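Local coordinates for protein phage related exonuclease (Haemophilus somnus 129PT, PDB 3K93) that is probably a metal-dependent phage-type exonuclease that degrades DNA, at residues G20-K25 against K32-A37; E93-E98 against E206-A211. All blocks are in the same frame, centred on the assembly; numbering follows the deposited sequence.

Contact 1 (G20-K25 against K32-A37)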
loop_
_atom_site.group_PDB
_atom_site.type_symbol
_atom_site.label_atom_id
_atom_site.label_comp_id
_atom_site.label_asym_id
_atom_site.label_seq_id
_atom_site.Cartn_x
_atom_site.Cartn_y
_atom_site.Cartn_z
ATOM N N GLY A 20 15.507 13.387 0.606
ATOM C CA GLY A 20 15.940 12.312 1.470
ATOM C C GLY A 20 17.424 12.021 1.320
ATOM O O GLY A 20 18.036 12.218 0.245
ATOM N N GLU A 21 17.995 11.538 2.400
ATOM C CA GLU A 21 19.417 11.274 2.450
ATOM C C GLU A 21 19.664 9.777 2.617
ATOM O O GLU A 21 18.868 9.096 3.243
ATOM C CB GLU A 21 20.041 12.105 3.589
ATOM C CG GLU A 21 20.322 13.532 3.108
ATOM C CD GLU A 21 20.663 14.537 4.211
ATOM O OE1 GLU A 21 20.451 14.268 5.437
ATOM O OE2 GLU A 21 21.139 15.629 3.815
ATOM N N PRO A 22 20.753 9.260 2.029
ATOM C CA PRO A 22 21.095 7.868 2.254
ATOM C C PRO A 22 21.296 7.640 3.734
ATOM O O PRO A 22 21.715 8.565 4.442
ATOM C CB PRO A 22 22.429 7.698 1.509
ATOM C CG PRO A 22 22.508 8.775 0.565
ATOM C CD PRO A 22 21.688 9.915 1.108
ATOM N N LYS A 23 20.994 6.446 4.213
ATOM C CA LYS A 23 21.240 6.125 5.621
ATOM C C LYS A 23 22.732 6.277 5.915
ATOM O O LYS A 23 23.097 6.780 6.962
ATOM C CB LYS A 23 20.734 4.730 5.980
ATOM C CG LYS A 23 19.212 4.590 5.841
ATOM C CD LYS A 23 18.665 3.404 6.673
ATOM C CE LYS A 23 17.205 3.015 6.335
ATOM N NZ LYS A 23 17.002 2.734 4.861
ATOM N N SER A 24 23.584 5.895 4.957
ATOM C CA SER A 24 25.046 6.078 5.089
ATOM C C SER A 24 25.425 7.546 5.046
ATOM O O SER A 24 25.199 8.215 4.049
ATOM C CB SER A 24 25.791 5.342 3.965
ATOM O OG SER A 24 27.122 5.819 3.858
ATOM N N LYS A 25 26.032 8.026 6.125
ATOM C CA LYS A 25 26.470 9.416 6.226
ATOM C C LYS A 25 27.566 9.754 5.204
ATOM O O LYS A 25 27.554 10.835 4.627
ATOM C CB LYS A 25 26.908 9.767 7.670
ATOM C CG LYS A 25 25.759 10.317 8.595
ATOM N N LYS A 32 25.309 11.058 -2.944
ATOM C CA LYS A 32 24.563 9.951 -3.569
ATOM C C LYS A 32 23.085 10.173 -3.323
ATOM O O LYS A 32 22.690 10.590 -2.231
ATOM C CB LYS A 32 24.959 8.595 -2.982
ATOM C CG LYS A 32 26.475 8.338 -2.970
ATOM C CD LYS A 32 26.862 7.339 -3.980
ATOM C CE LYS A 32 28.337 7.232 -4.077
ATOM N NZ LYS A 32 28.608 6.438 -5.284
ATOM N N LEU A 33 22.279 9.873 -4.319
ATOM C CA LEU A 33 20.833 10.018 -4.211
ATOM C C LEU A 33 20.185 8.750 -3.654
ATOM O O LEU A 33 20.653 7.661 -3.913
ATOM C CB LEU A 33 20.242 10.285 -5.595
ATOM C CG LEU A 33 20.532 11.627 -6.283
ATOM C CD1 LEU A 33 20.014 11.557 -7.686
ATOM C CD2 LEU A 33 19.884 12.749 -5.555
ATOM N N THR A 34 19.079 8.887 -2.932
ATOM C CA THR A 34 18.316 7.727 -2.472
ATOM C C THR A 34 17.553 7.154 -3.644
ATOM O O THR A 34 17.355 7.843 -4.655
ATOM C CB THR A 34 17.289 8.141 -1.411
ATOM O OG1 THR A 34 16.424 9.134 -1.976
ATOM C CG2 THR A 34 17.997 8.733 -0.140
ATOM N N ASP A 35 17.102 5.915 -3.510
ATOM C CA ASP A 35 16.251 5.286 -4.537
ATOM C C ASP A 35 14.943 6.064 -4.759
ATOM O O ASP A 35 14.476 6.193 -5.889
ATOM C CB ASP A 35 15.897 3.840 -4.154
ATOM C CG ASP A 35 17.067 2.875 -4.290
ATOM O OD1 ASP A 35 18.087 3.207 -4.923
ATOM O OD2 ASP A 35 16.947 1.744 -3.778
ATOM N N THR A 36 14.345 6.557 -3.686
ATOM C CA THR A 36 13.193 7.427 -3.833
ATOM C C THR A 36 13.475 8.642 -4.677
ATOM O O THR A 36 12.651 9.001 -5.503
ATOM C CB THR A 36 12.666 7.897 -2.463
ATOM O OG1 THR A 36 12.196 6.756 -1.797
ATOM C CG2 THR A 36 11.506 8.937 -2.559
ATOM N N ALA A 37 14.610 9.300 -4.428
ATOM C CA ALA A 37 14.958 10.527 -5.143
ATOM C C ALA A 37 15.141 10.220 -6.632
ATOM O O ALA A 37 14.639 10.949 -7.499
ATOM C CB ALA A 37 16.243 11.200 -4.543
HETATM O O HOH W 1 18.432 12.025 -2.329
#
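The carbonyl oxygen G20 O accepts a hydrogen bond from a water whose O lies 2.6 Å away. The same water accepts from T34 N, a longer bond of 3.3 Å from N to the water O. It therefore bridges the two backbones, which share no direct hydrogen bond. The methyl of T34 lies beside this bridge. T34 CG2 is 3.5 Å from G20 O and sits over the face of the E21-P22 peptide, 3.4 Å from E21 C. The two branches of T34 divide the work. With chi1 at 58°, OG1 turns to its own helix and CG2 to the loop. T34 is the N-cap of helix 35-50, and its OG1 accepts from A37 N at 3.1 Å with an N-H...O angle of 153°. The ring of P22 crosses the T34 side chain at about a right angle, and P22 CD comes within 4.1 Å of T34 CG2. The outer corner of the P22 ring reaches back to K32, with P22 CG 3.3 Å from K32 O. That oxygen accepts a hydrogen bond from R207 NH2 of helix 198-221; P22 CG only packs against it. The R207 side chain touches P22 as well. S24 caps helix 25-29 through a bond from D27 N to its OG. The contact thus joins the loops before and after this short helix. Direct contact is van der Waals packing of a methyl and a proline ring on backbone atoms. The polar link is a water with one short and one long bond, and R207 ties K32 O to helix 198-221.

Contact 2 (E93-E98 against E206-A211)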
loop_
_atom_site.group_PDB
_atom_site.type_symbol
_atom_site.label_atom_id
_atom_site.label_comp_id
_atom_site.label_asym_id
_atom_site.label_seq_id
_atom_site.Cartn_x
_atom_site.Cartn_y
_atom_site.Cartn_z
ATOM N N GLU A 93 18.843 29.000 -9.366
ATOM C CA GLU A 93 19.487 28.002 -10.184
ATOM C C GLU A 93 19.063 26.577 -9.834
ATOM O O GLU A 93 19.396 25.674 -10.560
ATOM C CB GLU A 93 21.011 28.134 -10.145
ATOM C CG GLU A 93 21.529 29.479 -10.601
ATOM C CD GLU A 93 21.020 29.924 -11.980
ATOM O OE1 GLU A 93 20.802 29.071 -12.883
ATOM O OE2 GLU A 93 20.843 31.162 -12.164
ATOM N N PHE A 94 18.304 26.392 -8.761
ATOM C CA PHE A 94 17.980 25.049 -8.261
ATOM C C PHE A 94 16.501 24.703 -8.274
ATOM O O PHE A 94 16.109 23.581 -8.638
ATOM C CB PHE A 94 18.530 24.911 -6.855
ATOM C CG PHE A 94 20.019 25.088 -6.780
ATOM C CD1 PHE A 94 20.856 24.005 -6.954
ATOM C CD2 PHE A 94 20.565 26.333 -6.555
ATOM C CE1 PHE A 94 22.230 24.143 -6.912
ATOM C CE2 PHE A 94 21.943 26.505 -6.507
ATOM C CZ PHE A 94 22.791 25.403 -6.693
ATOM N N ILE A 95 15.682 25.675 -7.906
ATOM C CA ILE A 95 14.280 25.443 -7.640
ATOM C C ILE A 95 13.405 26.524 -8.259
ATOM O O ILE A 95 13.890 27.581 -8.669
ATOM C CB ILE A 95 13.998 25.345 -6.111
ATOM C CG1 ILE A 95 14.331 26.650 -5.393
ATOM C CG2 ILE A 95 14.812 24.192 -5.479
ATOM C CD1 ILE A 95 13.766 26.688 -3.991
ATOM N N THR A 96 12.119 26.232 -8.349
ATOM C CA THR A 96 11.126 27.208 -8.775
ATOM C C THR A 96 9.972 27.081 -7.792
ATOM O O THR A 96 9.758 26.026 -7.196
ATOM C CB THR A 96 10.606 26.980 -10.222
ATOM O OG1 THR A 96 9.852 25.785 -10.246
ATOM C CG2 THR A 96 11.741 26.820 -11.223
ATOM N N GLY A 97 9.247 28.172 -7.599
ATOM C CA GLY A 97 8.157 28.173 -6.670
ATOM C C GLY A 97 7.201 29.318 -6.908
ATOM O O GLY A 97 7.601 30.373 -7.379
ATOM N N GLU A 98 5.937 29.076 -6.594
ATOM C CA GLU A 98 4.920 30.088 -6.557
ATOM C C GLU A 98 4.194 29.899 -5.248
ATOM O O GLU A 98 3.455 28.980 -5.117
ATOM C CB GLU A 98 3.941 29.903 -7.708
ATOM C CG GLU A 98 2.790 30.894 -7.648
ATOM C CD GLU A 98 1.837 30.782 -8.800
ATOM O OE1 GLU A 98 2.273 30.833 -9.951
ATOM O OE2 GLU A 98 0.637 30.633 -8.530
ATOM N N GLU A 206 22.282 20.967 -2.102
ATOM C CA GLU A 206 23.099 19.777 -2.321
ATOM C C GLU A 206 22.288 18.694 -3.017
ATOM O O GLU A 206 22.743 18.112 -3.999
ATOM C CB GLU A 206 23.601 19.193 -0.985
ATOM C CG GLU A 206 24.673 19.990 -0.242
ATOM C CD GLU A 206 24.695 19.698 1.277
ATOM O OE1 GLU A 206 24.024 18.732 1.742
ATOM O OE2 GLU A 206 25.368 20.450 2.017
ATOM N N ARG A 207 21.114 18.407 -2.466
ATOM C CA ARG A 207 20.241 17.384 -3.011
ATOM C C ARG A 207 19.754 17.709 -4.438
ATOM O O ARG A 207 19.697 16.811 -5.286
ATOM C CB ARG A 207 19.006 17.171 -2.124
ATOM C CG ARG A 207 19.245 16.728 -0.642
ATOM C CD ARG A 207 20.512 15.894 -0.410
ATOM N NE ARG A 207 20.381 14.581 -0.975
ATOM C CZ ARG A 207 21.368 13.711 -1.206
ATOM N NH1 ARG A 207 22.644 13.965 -0.932
ATOM N NH2 ARG A 207 21.037 12.546 -1.741
ATOM N N VAL A 208 19.389 18.969 -4.693
ATOM C CA VAL A 208 18.945 19.349 -6.027
ATOM C C VAL A 208 20.119 19.246 -7.025
ATOM O O VAL A 208 19.958 18.771 -8.134
ATOM C CB VAL A 208 18.333 20.713 -6.056
ATOM C CG1 VAL A 208 18.202 21.236 -7.511
ATOM C CG2 VAL A 208 16.974 20.703 -5.331
ATOM N N SER A 209 21.297 19.648 -6.597
ATOM C CA SER A 209 22.466 19.575 -7.438
ATOM C C SER A 209 22.793 18.131 -7.826
ATOM O O SER A 209 23.103 17.863 -8.977
ATOM C CB SER A 209 23.636 20.179 -6.705
ATOM O OG SER A 209 24.769 20.094 -7.524
ATOM N N ALA A 210 22.678 17.207 -6.884
ATOM C CA ALA A 210 22.875 15.805 -7.186
ATOM C C ALA A 210 21.751 15.325 -8.144
ATOM O O ALA A 210 22.028 14.625 -9.139
ATOM C CB ALA A 210 22.893 14.978 -5.905
ATOM N N ALA A 211 20.513 15.743 -7.883
ATOM C CA ALA A 211 19.388 15.412 -8.771
ATOM C C ALA A 211 19.595 15.901 -10.201
ATOM O O ALA A 211 19.267 15.189 -11.134
ATOM C CB ALA A 211 18.019 15.943 -8.199
#
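The ring of F94 meets V208 with its edge. V208 CG1 lies in the ring plane, 3.9 Å from F94 CD1, so the methyl does not sit on a ring face. The two side chains approach at a slant, and their nearest atoms are F94 CB and V208 CG1 at 3.7 Å. Further along the same edge the ring reaches the next helix residue, with F94 CE1 4.2 Å from S209 CB. The ring is directed there by a chi1 of -60°, which sets CG beside the backbone N and anti to the carbonyl carbon. V208 CG1 also presses on the main chain, 3.3 Å from F94 O. V208 stands with CG1 anti to its backbone N, chi1 166°, and this splits its two methyls between two neighbours. CG1 serves F94. CG2 turns to I95, where it faces I95 CG2 at 4.1 Å, and these two side chains cross at about a right angle. The contact packs the start of a strand, and the loop residue before it, on a helix. Strand 95-97 is the middle strand of a small mixed sheet, between 10-11 and 90-91, and the helix is the long C-terminal one, 198-221. Within that helix A210 N bonds to E206 O at 3.0 Å. The join is almost wholly apolar, with no hydrogen bond between the two segments. L15 and I18 of helix 15-19 also touch V208, while W146 and L147 of helix 137-148 touch I95. Where the chain enters the strand, N92 OD1 accepts from both F94 N and I95 N. Just before it, Q212 NE2 of helix 198-221 bonds to E93 O.

Overall arrangement
From the N terminus, the chain passes strand 10-11 and helix 15-19 and reaches contact 1, which closes a short loop around helix 25-29. Contact 2 opens only after helices 35-50, 59-66 and 68-79, so the two loops follow in series. Its much longer loop takes in the four-stranded sheet and the sodium site of D100, D111 and T112, an arrangement consistent with a PD-(D/E)XK nuclease core. The loop ends on helix 198-221, returning the C-terminal part of the chain to the small sheet. The centres of the two contacts are about 16 Å apart, yet they touch: besides the R207 bond, L33 CD2 packs on A210 CB at 3.8 Å. Helix 198-221 thus meets both.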